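Local coordinates for protein alpha-galactosidase (Thermus thermophilus, PDB 6LCJ) that probably hydrolyses terminal alpha-galactosidic bonds, as a thermostable hexameric glycosidase of family GH36, at residues W50-L55 with D351-G356; A77-L82 with P312-E317; F234-V239 with D304-A309; L238-S243 with R270-L275; P357-Y362 with P378-A383. All coordinates share one frame; numbering follows the deposited sequence.

Contact 1: W50-L55 with D351-G356; sequences WQSWSL and DGLRVG
Hydrogen bonding across this buried contact rests on S52, whose hydroxyl OG donates to R354 O at a short 2.5 Å. With OG anti to its carbonyl carbon (chi1 -70°), S52 reaches the acceptor from above the carbonyl plane, so the bond does not follow a lone pair. An alanine here would lack OG and its bond to R354 O, and would probably weaken the hold of the loop on the strand end. Residues Q51 to S54 form a type I turn, closed by S54 N to Q51 O (2.9 Å). This turn belongs to the loop between strands 44-48 and 56-59 of an antiparallel sheet, whereas 352-354 is a strand of the parallel TIM barrel, so the contact ties the N-terminal beta region to the barrel. R354, bent at chi2 and chi3, curls NH2 back to G356 O (2.9 Å), nearly in the guanidinium plane; the same NH2 also forms a salt bridge with D358. W53 offers its edge, CD1 lying 3.6 Å from G356 O and NE1 3.7 Å from R354 NH2, with indole and guanidinium planes 47° apart, while Q51 OE1 sits over one indole face, toward its rim.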
# COMPACT_ATOMS: atom_id res chain seq x y z
N TRP E 50 -20.71 -26.46 -3.73
CA TRP E 50 -22.11 -26.06 -3.70
C TRP E 50 -22.93 -26.69 -4.82
O TRP E 50 -24.04 -27.16 -4.58
CB TRP E 50 -22.21 -24.54 -3.80
CG TRP E 50 -23.60 -24.01 -3.65
CD1 TRP E 50 -24.55 -24.42 -2.77
CD2 TRP E 50 -24.18 -22.94 -4.40
NE1 TRP E 50 -25.69 -23.67 -2.92
CE2 TRP E 50 -25.49 -22.75 -3.91
CE3 TRP E 50 -23.71 -22.11 -5.44
CZ2 TRP E 50 -26.34 -21.77 -4.42
CZ3 TRP E 50 -24.55 -21.14 -5.94
CH2 TRP E 50 -25.85 -20.97 -5.44
N GLN E 51 -22.43 -26.64 -6.05
CA GLN E 51 -23.22 -27.00 -7.21
C GLN E 51 -22.50 -28.07 -8.05
O GLN E 51 -21.40 -28.53 -7.71
CB GLN E 51 -23.57 -25.75 -8.05
CG GLN E 51 -22.39 -24.85 -8.38
CD GLN E 51 -22.30 -24.54 -9.87
OE1 GLN E 51 -22.51 -25.42 -10.71
NE2 GLN E 51 -21.97 -23.29 -10.20
N SER E 52 -23.16 -28.47 -9.14
CA SER E 52 -22.68 -29.56 -10.00
C SER E 52 -21.20 -29.44 -10.34
O SER E 52 -20.44 -30.39 -10.13
CB SER E 52 -23.50 -29.57 -11.29
OG SER E 52 -24.83 -30.00 -11.04
N TRP E 53 -20.78 -28.28 -10.85
CA TRP E 53 -19.41 -28.09 -11.30
C TRP E 53 -18.43 -27.91 -10.14
O TRP E 53 -17.22 -28.05 -10.34
CB TRP E 53 -19.33 -26.89 -12.26
CG TRP E 53 -20.35 -26.98 -13.38
CD1 TRP E 53 -20.77 -28.12 -14.01
CD2 TRP E 53 -21.10 -25.91 -13.96
NE1 TRP E 53 -21.72 -27.82 -14.95
CE2 TRP E 53 -21.95 -26.47 -14.94
CE3 TRP E 53 -21.14 -24.52 -13.76
CZ2 TRP E 53 -22.83 -25.69 -15.72
CZ3 TRP E 53 -22.03 -23.75 -14.54
CH2 TRP E 53 -22.84 -24.34 -15.50
N SER E 54 -18.93 -27.62 -8.95
CA SER E 54 -18.06 -27.31 -7.82
C SER E 54 -17.21 -28.51 -7.40
O SER E 54 -17.58 -29.67 -7.62
CB SER E 54 -18.88 -26.82 -6.63
OG SER E 54 -19.48 -25.57 -6.92
N LEU E 55 -16.06 -28.22 -6.80
CA LEU E 55 -15.18 -29.27 -6.33
C LEU E 55 -15.78 -29.99 -5.13
O LEU E 55 -16.18 -29.36 -4.14
CB LEU E 55 -13.82 -28.70 -5.96
CG LEU E 55 -12.91 -29.78 -5.35
CD1 LEU E 55 -12.14 -30.53 -6.42
CD2 LEU E 55 -11.96 -29.20 -4.30
N ASP E 351 -34.85 -35.46 -11.54
CA ASP E 351 -34.76 -36.88 -11.87
C ASP E 351 -33.31 -37.29 -12.10
O ASP E 351 -32.88 -38.34 -11.62
CB ASP E 351 -35.57 -37.19 -13.13
CG ASP E 351 -37.02 -36.75 -13.01
OD1 ASP E 351 -37.74 -37.38 -12.23
OD2 ASP E 351 -37.42 -35.76 -13.67
N GLY E 352 -32.56 -36.46 -12.81
CA GLY E 352 -31.13 -36.65 -12.97
C GLY E 352 -30.40 -35.39 -12.54
O GLY E 352 -30.90 -34.27 -12.71
N LEU E 353 -29.22 -35.59 -11.95
CA LEU E 353 -28.43 -34.50 -11.40
C LEU E 353 -26.97 -34.66 -11.82
O LEU E 353 -26.35 -35.69 -11.54
CB LEU E 353 -28.55 -34.46 -9.88
CG LEU E 353 -27.75 -33.39 -9.13
CD1 LEU E 353 -28.33 -32.04 -9.40
CD2 LEU E 353 -27.72 -33.65 -7.63
N ARG E 354 -26.43 -33.65 -12.49
CA ARG E 354 -25.00 -33.62 -12.77
C ARG E 354 -24.23 -33.36 -11.49
O ARG E 354 -24.59 -32.47 -10.72
CB ARG E 354 -24.69 -32.56 -13.82
CG ARG E 354 -25.15 -32.94 -15.24
CD ARG E 354 -24.03 -33.61 -16.04
NE ARG E 354 -22.79 -32.90 -15.83
CZ ARG E 354 -22.36 -31.88 -16.56
NH1 ARG E 354 -23.05 -31.47 -17.62
NH2 ARG E 354 -21.22 -31.28 -16.24
N VAL E 355 -23.19 -34.16 -11.24
CA VAL E 355 -22.43 -34.10 -10.00
C VAL E 355 -20.98 -33.69 -10.22
O VAL E 355 -20.20 -33.68 -9.26
CB VAL E 355 -22.48 -35.44 -9.23
CG1 VAL E 355 -23.86 -35.69 -8.67
CG2 VAL E 355 -22.05 -36.56 -10.14
N GLY E 356 -20.58 -33.37 -11.44
CA GLY E 356 -19.25 -32.88 -11.67
C GLY E 356 -19.16 -31.85 -12.77
O GLY E 356 -20.10 -31.62 -13.55

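Contact 2: A77-L82 with P312-E317; sequences ADDPFL and PGAEGE
The tight part of this contact is the carboxylate of D79 set against the backbone of G313 and A314. D79 holds CG anti to its backbone N (chi1 -177°), and A314 N donates a hydrogen bond to D79 OD2 (3.2 Å) from well above the carboxylate plane. The other oxygen, D79 OD1, lies 3.6 Å from G313 CA. A side chain is excluded here: a CB on G313 would fall about 2.3 Å from D79 OD1, and the backbone of G313, at phi 136°, is itself suited to glycine. Close by, P312 O lies 3.3 Å from P80 CD. D79 is also the N-cap of the short helix 80-84, D79 OD1 accepting from F81 N at 3.0 Å, so one carboxylate both caps a helix and grips the loop that leads from barrel strand 298-303 to helix 317-331. R114 on strand 113-117 forms salt bridges with D79 OD2 and with E315 OE1, and would probably ease the repulsion between D79 OD1 and E315 OE1, 5.0 Å apart. Towards solvent the fit is looser: the ring of P312, an exposed residue preceded by a cis peptide bond, stands back from 77-82.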
# COMPACT_ATOMS: atom_id res chain seq x y z
N ALA E 77 -18.62 -21.05 -10.38
CA ALA E 77 -17.75 -22.11 -9.90
C ALA E 77 -18.25 -22.73 -8.60
O ALA E 77 -18.18 -23.96 -8.44
CB ALA E 77 -16.32 -21.58 -9.70
N ASP E 78 -18.78 -21.93 -7.68
CA ASP E 78 -19.16 -22.44 -6.37
C ASP E 78 -20.03 -21.38 -5.69
O ASP E 78 -20.29 -20.31 -6.24
CB ASP E 78 -17.91 -22.78 -5.55
CG ASP E 78 -18.12 -23.95 -4.59
OD1 ASP E 78 -19.23 -24.11 -4.04
OD2 ASP E 78 -17.13 -24.70 -4.36
N ASP E 79 -20.49 -21.71 -4.49
CA ASP E 79 -21.02 -20.73 -3.56
C ASP E 79 -19.97 -19.64 -3.36
O ASP E 79 -18.88 -19.93 -2.85
CB ASP E 79 -21.35 -21.44 -2.24
CG ASP E 79 -22.00 -20.53 -1.20
OD1 ASP E 79 -21.80 -19.29 -1.21
OD2 ASP E 79 -22.70 -21.09 -0.33
N PRO E 80 -20.26 -18.38 -3.73
CA PRO E 80 -19.23 -17.33 -3.62
C PRO E 80 -18.63 -17.20 -2.23
O PRO E 80 -17.43 -16.90 -2.12
CB PRO E 80 -19.98 -16.06 -4.04
CG PRO E 80 -21.07 -16.55 -4.94
CD PRO E 80 -21.50 -17.88 -4.35
N PHE E 81 -19.40 -17.44 -1.17
CA PHE E 81 -18.84 -17.43 0.17
C PHE E 81 -17.71 -18.43 0.30
O PHE E 81 -16.62 -18.10 0.79
CB PHE E 81 -19.93 -17.71 1.20
CG PHE E 81 -19.42 -17.77 2.62
CD1 PHE E 81 -18.92 -18.96 3.14
CD2 PHE E 81 -19.45 -16.64 3.43
CE1 PHE E 81 -18.44 -19.02 4.44
CE2 PHE E 81 -18.98 -16.69 4.73
CZ PHE E 81 -18.47 -17.89 5.24
N LEU E 82 -17.94 -19.68 -0.12
CA LEU E 82 -16.93 -20.73 -0.04
C LEU E 82 -15.63 -20.36 -0.74
O LEU E 82 -14.59 -20.93 -0.43
CB LEU E 82 -17.48 -22.02 -0.66
CG LEU E 82 -18.17 -23.09 0.19
CD1 LEU E 82 -19.16 -22.46 1.15
CD2 LEU E 82 -18.88 -24.06 -0.74
N PRO E 312 -27.17 -15.51 -3.63
CA PRO E 312 -25.71 -15.55 -3.64
C PRO E 312 -25.10 -16.77 -2.98
O PRO E 312 -23.96 -16.70 -2.56
CB PRO E 312 -25.34 -14.29 -2.84
CG PRO E 312 -26.54 -14.02 -1.94
CD PRO E 312 -27.68 -14.92 -2.38
N GLY E 313 -25.82 -17.88 -2.88
CA GLY E 313 -25.25 -19.05 -2.27
C GLY E 313 -26.23 -19.70 -1.34
O GLY E 313 -27.43 -19.70 -1.62
N ALA E 314 -25.73 -20.22 -0.20
CA ALA E 314 -26.60 -20.89 0.76
C ALA E 314 -27.83 -20.06 1.10
O ALA E 314 -28.91 -20.62 1.33
CB ALA E 314 -25.82 -21.22 2.04
N GLU E 315 -27.69 -18.73 1.10
CA GLU E 315 -28.79 -17.83 1.44
C GLU E 315 -29.92 -17.88 0.41
O GLU E 315 -31.06 -17.52 0.75
CB GLU E 315 -28.28 -16.39 1.56
CG GLU E 315 -27.30 -16.16 2.68
CD GLU E 315 -25.86 -16.64 2.37
OE1 GLU E 315 -25.58 -17.08 1.22
OE2 GLU E 315 -25.01 -16.57 3.31
N GLY E 316 -29.63 -18.29 -0.82
CA GLY E 316 -30.63 -18.34 -1.86
C GLY E 316 -31.30 -19.68 -2.04
O GLY E 316 -32.13 -19.83 -2.94
N GLU E 317 -30.97 -20.66 -1.21
CA GLU E 317 -31.47 -22.00 -1.46
C GLU E 317 -32.99 -22.08 -1.25
O GLU E 317 -33.68 -22.78 -2.01
CB GLU E 317 -30.72 -23.01 -0.59
CG GLU E 317 -29.32 -23.32 -1.12
CD GLU E 317 -28.62 -24.46 -0.38
OE1 GLU E 317 -29.23 -25.05 0.53
OE2 GLU E 317 -27.47 -24.78 -0.73

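Contact 3: F234-V239 with D304-A309; sequences FAPFLV and DFLYAA
The backbones meet where two neighbouring barrel strands end, D304 N donating to F234 O (2.7 Å) nearly along the C=O axis, while A235 CA makes a CH...O contact with D304 O at 3.4 Å. A water extends this pairing, accepting from F237 N and donating to D304 O. Beyond it the touching side chains are mostly apolar. A309 CB stands over one face of the F237 ring, 3.9 Å from its centroid and 20° off the normal, a CH-pi contact. L238 spreads its two methyls: CD2 crosses obliquely to F305 CD2 (3.5 Å) and CD1 meets A308 CB (3.7 Å). P236 CG touches L306 CD2 more loosely. D304 turns its carboxylate away from 234-239, OD1 accepting from F305 N (2.8 Å) and OD2 from W233 NE1. The setting is the C-terminal rim of the barrel strands, where TIM-barrel enzymes carry their active sites. Two N-H donors on the buried D304 carboxylate would probably fix its rotation and favour its ionised form.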
# COMPACT_ATOMS: atom_id res chain seq x y z
N PHE E 234 -32.23 -25.80 -21.58
CA PHE E 234 -32.44 -24.40 -21.22
C PHE E 234 -31.49 -23.98 -20.12
O PHE E 234 -31.00 -24.80 -19.35
CB PHE E 234 -33.87 -24.13 -20.73
CG PHE E 234 -34.94 -24.49 -21.70
CD1 PHE E 234 -35.47 -25.77 -21.71
CD2 PHE E 234 -35.42 -23.55 -22.60
CE1 PHE E 234 -36.45 -26.12 -22.62
CE2 PHE E 234 -36.41 -23.88 -23.51
CZ PHE E 234 -36.93 -25.17 -23.52
N ALA E 235 -31.24 -22.66 -20.03
CA ALA E 235 -30.61 -22.02 -18.87
C ALA E 235 -31.60 -20.97 -18.39
O ALA E 235 -31.41 -19.76 -18.62
CB ALA E 235 -29.25 -21.41 -19.21
N PRO E 236 -32.68 -21.38 -17.71
CA PRO E 236 -33.87 -20.51 -17.62
C PRO E 236 -33.67 -19.22 -16.83
O PRO E 236 -34.35 -18.23 -17.14
CB PRO E 236 -34.92 -21.43 -16.97
CG PRO E 236 -34.14 -22.53 -16.33
CD PRO E 236 -32.91 -22.72 -17.13
N PHE E 237 -32.78 -19.17 -15.84
CA PHE E 237 -32.62 -17.99 -15.01
C PHE E 237 -31.37 -17.18 -15.35
O PHE E 237 -30.94 -16.35 -14.54
CB PHE E 237 -32.60 -18.37 -13.54
CG PHE E 237 -33.84 -19.04 -13.09
CD1 PHE E 237 -34.94 -18.30 -12.69
CD2 PHE E 237 -33.93 -20.42 -13.07
CE1 PHE E 237 -36.10 -18.93 -12.27
CE2 PHE E 237 -35.06 -21.05 -12.67
CZ PHE E 237 -36.15 -20.32 -12.26
N LEU E 238 -30.81 -17.38 -16.53
CA LEU E 238 -29.58 -16.74 -16.94
C LEU E 238 -29.86 -15.78 -18.08
O LEU E 238 -30.66 -16.08 -18.98
CB LEU E 238 -28.56 -17.78 -17.38
CG LEU E 238 -27.08 -17.52 -17.13
CD1 LEU E 238 -26.79 -17.50 -15.67
CD2 LEU E 238 -26.29 -18.60 -17.81
N VAL E 239 -29.19 -14.64 -18.07
CA VAL E 239 -29.43 -13.59 -19.06
C VAL E 239 -28.15 -12.78 -19.20
O VAL E 239 -27.32 -12.75 -18.29
CB VAL E 239 -30.64 -12.75 -18.61
CG1 VAL E 239 -30.26 -11.81 -17.47
CG2 VAL E 239 -31.23 -12.01 -19.75
N ASP E 304 -30.09 -25.97 -17.07
CA ASP E 304 -28.68 -25.73 -16.85
C ASP E 304 -28.48 -24.40 -16.14
O ASP E 304 -29.37 -23.55 -16.11
CB ASP E 304 -27.92 -25.73 -18.17
CG ASP E 304 -26.47 -26.19 -18.03
OD1 ASP E 304 -25.92 -26.24 -16.90
OD2 ASP E 304 -25.88 -26.49 -19.09
N PHE E 305 -27.27 -24.24 -15.57
CA PHE E 305 -26.88 -23.01 -14.88
C PHE E 305 -27.87 -22.66 -13.79
O PHE E 305 -28.16 -21.49 -13.56
CB PHE E 305 -26.74 -21.84 -15.86
CG PHE E 305 -25.58 -21.97 -16.80
CD1 PHE E 305 -25.65 -22.81 -17.90
CD2 PHE E 305 -24.41 -21.25 -16.58
CE1 PHE E 305 -24.57 -22.94 -18.77
CE2 PHE E 305 -23.33 -21.38 -17.44
CZ PHE E 305 -23.40 -22.22 -18.54
N LEU E 306 -28.40 -23.68 -13.12
CA LEU E 306 -29.43 -23.48 -12.11
C LEU E 306 -28.90 -22.82 -10.85
O LEU E 306 -29.70 -22.38 -10.02
CB LEU E 306 -30.08 -24.82 -11.77
CG LEU E 306 -30.94 -25.51 -12.85
CD1 LEU E 306 -31.47 -26.83 -12.31
CD2 LEU E 306 -32.08 -24.62 -13.27
N TYR E 307 -27.57 -22.74 -10.67
CA TYR E 307 -27.02 -21.91 -9.60
C TYR E 307 -27.51 -20.46 -9.70
O TYR E 307 -27.59 -19.76 -8.68
CB TYR E 307 -25.48 -21.95 -9.63
CG TYR E 307 -24.90 -21.12 -10.76
CD1 TYR E 307 -24.64 -19.77 -10.59
CD2 TYR E 307 -24.66 -21.68 -12.00
CE1 TYR E 307 -24.14 -19.01 -11.62
CE2 TYR E 307 -24.17 -20.92 -13.03
CZ TYR E 307 -23.91 -19.59 -12.84
OH TYR E 307 -23.43 -18.85 -13.88
N ALA E 308 -27.81 -19.98 -10.91
CA ALA E 308 -28.25 -18.59 -11.04
C ALA E 308 -29.50 -18.32 -10.22
O ALA E 308 -29.68 -17.21 -9.71
CB ALA E 308 -28.48 -18.24 -12.50
N ALA E 309 -30.37 -19.32 -10.06
CA ALA E 309 -31.59 -19.14 -9.29
C ALA E 309 -31.36 -19.15 -7.79
O ALA E 309 -32.29 -18.85 -7.03
CB ALA E 309 -32.59 -20.23 -9.66
O HOH W 1 -30.56 -21.13 -15.08

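Contact 4: L238-S243 with R270-L275; sequences LVTADS and RPLYAL
R270 leaves the strand with CG in the crowded position between the backbone N and the carbonyl carbon (chi1 45°), which directs the chain from CB across towards T240 and D242. R270 CG lies 3.8 Å from T240 CG2, and R270 CD comes closer to the same methyl, at 3.5 Å. A bend at chi3 then brings the guanidinium against D242. There D242 OD1 sits over one guanidinium face, 2.8 Å from R270 NE and 3.2 Å from R270 NH2, in a salt bridge whose two planes stand 87° apart. Both residues are exposed. V239 and Y273 form a hydrogen-bonded antiparallel pair. V239 O takes Y273 N nearly along its C=O axis, whereas V239 N reaches Y273 O from above the carbonyl plane. On their shared face V239 CG1 packs on Y273 CB (3.9 Å), and A241 N lies at the edge of the Y273 ring. L238 CD2 also touches L272 CD1, and a water links A241 N to P271 O. Strand 270-274 is the middle one of a small three-stranded antiparallel sheet, completed by 263-267, that is inserted between barrel strand 229-234 and helix 280-296, an elaboration of a beta-alpha loop of the TIM barrel.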
# COMPACT_ATOMS: atom_id res chain seq x y z
N LEU E 238 -30.81 -17.38 -16.53
CA LEU E 238 -29.58 -16.74 -16.94
C LEU E 238 -29.86 -15.78 -18.08
O LEU E 238 -30.66 -16.08 -18.98
CB LEU E 238 -28.56 -17.78 -17.38
CG LEU E 238 -27.08 -17.52 -17.13
CD1 LEU E 238 -26.79 -17.50 -15.67
CD2 LEU E 238 -26.29 -18.60 -17.81
N VAL E 239 -29.19 -14.64 -18.07
CA VAL E 239 -29.43 -13.59 -19.06
C VAL E 239 -28.15 -12.78 -19.20
O VAL E 239 -27.32 -12.75 -18.29
CB VAL E 239 -30.64 -12.75 -18.61
CG1 VAL E 239 -30.26 -11.81 -17.47
CG2 VAL E 239 -31.23 -12.01 -19.75
N THR E 240 -27.95 -12.16 -20.36
CA THR E 240 -26.82 -11.26 -20.56
C THR E 240 -27.32 -9.84 -20.81
O THR E 240 -28.51 -9.59 -21.02
CB THR E 240 -25.93 -11.71 -21.73
OG1 THR E 240 -26.71 -11.76 -22.93
CG2 THR E 240 -25.35 -13.07 -21.46
N ALA E 241 -26.38 -8.88 -20.81
CA ALA E 241 -26.76 -7.50 -21.10
C ALA E 241 -27.39 -7.36 -22.48
O ALA E 241 -28.31 -6.56 -22.66
CB ALA E 241 -25.55 -6.57 -20.97
N ASP E 242 -26.93 -8.16 -23.45
CA ASP E 242 -27.48 -8.14 -24.81
C ASP E 242 -28.85 -8.78 -24.92
O ASP E 242 -29.48 -8.67 -25.98
CB ASP E 242 -26.56 -8.89 -25.77
CG ASP E 242 -25.13 -8.47 -25.64
OD1 ASP E 242 -24.27 -9.37 -25.47
OD2 ASP E 242 -24.87 -7.25 -25.72
N SER E 243 -29.32 -9.49 -23.92
CA SER E 243 -30.60 -10.17 -24.06
C SER E 243 -31.72 -9.14 -24.15
O SER E 243 -31.75 -8.18 -23.37
CB SER E 243 -30.84 -11.10 -22.88
OG SER E 243 -29.69 -11.88 -22.60
N ARG E 270 -19.11 -13.21 -22.49
CA ARG E 270 -19.76 -12.04 -21.93
C ARG E 270 -20.13 -12.24 -20.47
O ARG E 270 -20.29 -13.37 -20.00
CB ARG E 270 -21.02 -11.69 -22.73
CG ARG E 270 -21.87 -12.89 -23.04
CD ARG E 270 -22.99 -12.48 -23.95
NE ARG E 270 -22.52 -11.56 -24.98
CZ ARG E 270 -22.53 -11.86 -26.27
NH1 ARG E 270 -22.98 -13.05 -26.67
NH2 ARG E 270 -22.09 -10.97 -27.16
N PRO E 271 -20.26 -11.14 -19.71
CA PRO E 271 -20.74 -11.24 -18.33
C PRO E 271 -22.15 -11.78 -18.26
O PRO E 271 -23.00 -11.47 -19.09
CB PRO E 271 -20.68 -9.79 -17.83
CG PRO E 271 -19.68 -9.14 -18.70
CD PRO E 271 -19.86 -9.77 -20.05
N LEU E 272 -22.40 -12.58 -17.23
CA LEU E 272 -23.68 -13.23 -17.00
C LEU E 272 -24.41 -12.55 -15.85
O LEU E 272 -23.80 -12.09 -14.89
CB LEU E 272 -23.50 -14.71 -16.69
CG LEU E 272 -22.66 -15.52 -17.68
CD1 LEU E 272 -22.55 -16.94 -17.18
CD2 LEU E 272 -23.28 -15.45 -19.06
N TYR E 273 -25.72 -12.53 -15.97
CA TYR E 273 -26.60 -11.97 -14.96
C TYR E 273 -27.71 -12.97 -14.75
O TYR E 273 -27.89 -13.90 -15.53
CB TYR E 273 -27.15 -10.60 -15.40
CG TYR E 273 -26.04 -9.61 -15.64
CD1 TYR E 273 -25.31 -9.08 -14.58
CD2 TYR E 273 -25.69 -9.23 -16.92
CE1 TYR E 273 -24.29 -8.20 -14.79
CE2 TYR E 273 -24.67 -8.33 -17.14
CZ TYR E 273 -23.97 -7.82 -16.06
OH TYR E 273 -22.95 -6.93 -16.27
N ALA E 274 -28.45 -12.79 -13.66
CA ALA E 274 -29.44 -13.75 -13.23
C ALA E 274 -30.81 -13.10 -13.25
O ALA E 274 -30.94 -11.88 -13.05
CB ALA E 274 -29.13 -14.29 -11.83
N LEU E 275 -31.84 -13.91 -13.50
CA LEU E 275 -33.21 -13.50 -13.24
C LEU E 275 -33.56 -13.86 -11.81
O LEU E 275 -33.09 -14.87 -11.28
CB LEU E 275 -34.17 -14.16 -14.23
CG LEU E 275 -33.91 -13.83 -15.69
CD1 LEU E 275 -34.76 -14.72 -16.59
CD2 LEU E 275 -34.13 -12.35 -16.01
O HOH W 2 -23.31 -9.00 -20.41

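Contact 5: P357-Y362 with P378-A383; sequences PDVAPY and PGLRNA
V359 and L380 lie side by side and point the same way, V359 CG1 touching L380 CD1 at 3.9 Å and A383 CB at 3.6 Å. Y362 runs similarly alongside P378, its CE1 3.5 Å from P378 O, while A360 CB sits over the rim of one face of the Y362 ring and also packs on P378 CB. P357 turns its ring onto the helix, CD meeting N382 O (3.5 Å) and CG meeting N382 CB. An alanine at P357 would lack CG and CD and their contacts with N382, and would probably loosen the loop against the helix. Two backbone bonds set the spacing: G379 N donates to D358 O (2.9 Å), and L380 N to Y362 O (3.1 Å) at a nearly straight 177°. L412 of a neighbouring subunit packs on P361 and Y362. The loop after barrel strand 352-354 thus folds back on the N-terminus of helix 380-388, with G379 at the N-cap position, within the beta-alpha-beta unit that leads to strand 398-400 of the TIM barrel.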
# COMPACT_ATOMS: atom_id res chain seq x y z
N PRO E 357 -17.99 -31.20 -12.86
CA PRO E 357 -17.67 -30.39 -14.03
C PRO E 357 -17.95 -31.11 -15.33
O PRO E 357 -18.01 -32.34 -15.39
CB PRO E 357 -16.17 -30.13 -13.88
CG PRO E 357 -15.90 -30.28 -12.43
CD PRO E 357 -16.85 -31.33 -11.94
N ASP E 358 -18.15 -30.33 -16.39
CA ASP E 358 -18.26 -30.89 -17.72
C ASP E 358 -17.08 -31.80 -18.03
O ASP E 358 -15.92 -31.49 -17.73
CB ASP E 358 -18.29 -29.76 -18.75
CG ASP E 358 -19.57 -29.01 -18.74
OD1 ASP E 358 -20.50 -29.37 -17.96
OD2 ASP E 358 -19.65 -28.05 -19.54
N VAL E 359 -17.37 -32.93 -18.67
CA VAL E 359 -16.30 -33.63 -19.35
C VAL E 359 -15.87 -32.76 -20.52
O VAL E 359 -16.53 -31.79 -20.89
CB VAL E 359 -16.71 -35.03 -19.82
CG1 VAL E 359 -17.01 -35.92 -18.61
CG2 VAL E 359 -17.91 -34.94 -20.76
N ALA E 360 -14.74 -33.10 -21.10
CA ALA E 360 -14.24 -32.44 -22.30
C ALA E 360 -13.46 -33.49 -23.05
O ALA E 360 -13.15 -34.55 -22.50
CB ALA E 360 -13.38 -31.22 -21.94
N PRO E 361 -13.11 -33.23 -24.34
CA PRO E 361 -12.32 -34.21 -25.09
C PRO E 361 -10.83 -34.15 -24.77
O PRO E 361 -9.98 -34.18 -25.65
CB PRO E 361 -12.62 -33.84 -26.55
CG PRO E 361 -13.10 -32.42 -26.54
CD PRO E 361 -13.33 -31.99 -25.11
N TYR E 362 -10.51 -34.04 -23.48
CA TYR E 362 -9.13 -33.94 -23.03
C TYR E 362 -9.08 -34.18 -21.53
O TYR E 362 -10.09 -34.06 -20.83
CB TYR E 362 -8.47 -32.59 -23.39
CG TYR E 362 -9.26 -31.35 -23.06
CD1 TYR E 362 -9.30 -30.83 -21.77
CD2 TYR E 362 -9.95 -30.67 -24.06
CE1 TYR E 362 -10.03 -29.67 -21.48
CE2 TYR E 362 -10.67 -29.52 -23.79
CZ TYR E 362 -10.71 -29.02 -22.51
OH TYR E 362 -11.44 -27.87 -22.26
N PRO E 378 -14.25 -27.49 -17.68
CA PRO E 378 -14.35 -28.74 -18.45
C PRO E 378 -13.05 -29.52 -18.48
O PRO E 378 -11.96 -28.96 -18.64
CB PRO E 378 -14.75 -28.27 -19.85
CG PRO E 378 -15.39 -26.93 -19.63
CD PRO E 378 -14.69 -26.32 -18.46
N GLY E 379 -13.18 -30.84 -18.35
CA GLY E 379 -12.04 -31.74 -18.38
C GLY E 379 -12.39 -33.06 -17.73
O GLY E 379 -13.09 -33.08 -16.71
N LEU E 380 -11.94 -34.17 -18.31
CA LEU E 380 -12.33 -35.47 -17.79
C LEU E 380 -11.87 -35.66 -16.35
O LEU E 380 -12.62 -36.18 -15.51
CB LEU E 380 -11.78 -36.58 -18.69
CG LEU E 380 -12.20 -37.97 -18.21
CD1 LEU E 380 -13.73 -38.05 -18.11
CD2 LEU E 380 -11.65 -39.06 -19.12
N ARG E 381 -10.65 -35.24 -16.05
CA ARG E 381 -10.14 -35.42 -14.69
C ARG E 381 -10.97 -34.64 -13.68
O ARG E 381 -11.34 -35.17 -12.63
CB ARG E 381 -8.69 -34.99 -14.62
CG ARG E 381 -8.13 -35.22 -13.29
CD ARG E 381 -7.20 -34.13 -12.91
NE ARG E 381 -6.11 -34.61 -12.07
CZ ARG E 381 -4.99 -33.94 -11.85
NH1 ARG E 381 -4.81 -32.75 -12.42
NH2 ARG E 381 -4.06 -34.46 -11.06
N ASN E 382 -11.25 -33.36 -13.98
CA ASN E 382 -12.10 -32.57 -13.10
C ASN E 382 -13.46 -33.22 -12.96
O ASN E 382 -14.00 -33.31 -11.85
CB ASN E 382 -12.25 -31.15 -13.64
CG ASN E 382 -10.98 -30.32 -13.50
OD1 ASN E 382 -10.03 -30.67 -12.82
ND2 ASN E 382 -10.98 -29.19 -14.18
N ALA E 383 -14.04 -33.67 -14.08
CA ALA E 383 -15.31 -34.38 -14.04
C ALA E 383 -15.23 -35.57 -13.09
O ALA E 383 -16.03 -35.69 -12.16
CB ALA E 383 -15.70 -34.84 -15.44

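Contact 1 lies almost at the centre of the chain, with contacts 2, 3 and 5 about 13 to 14 Å from it, centre to centre. Contacts 2, 3 and 4 are nested along the chain inside the loop that contact 1 closes, whereas contact 5 follows it. Contacts 3 and 4 share L238 and V239 on strand 238-240, their centres 10 Å apart, and F237 O probably accepts a hydrogen bond from L275 N between them. W53 connects three contacts, packing on D304 and F305 of contact 3 and on P357 and D358 of contact 5. Contacts 1 and 2 thus dock the N-terminal beta region onto the C-terminal rim of the barrel, while contacts 3 to 5 join loops of the barrel to one another and to helix 380-388.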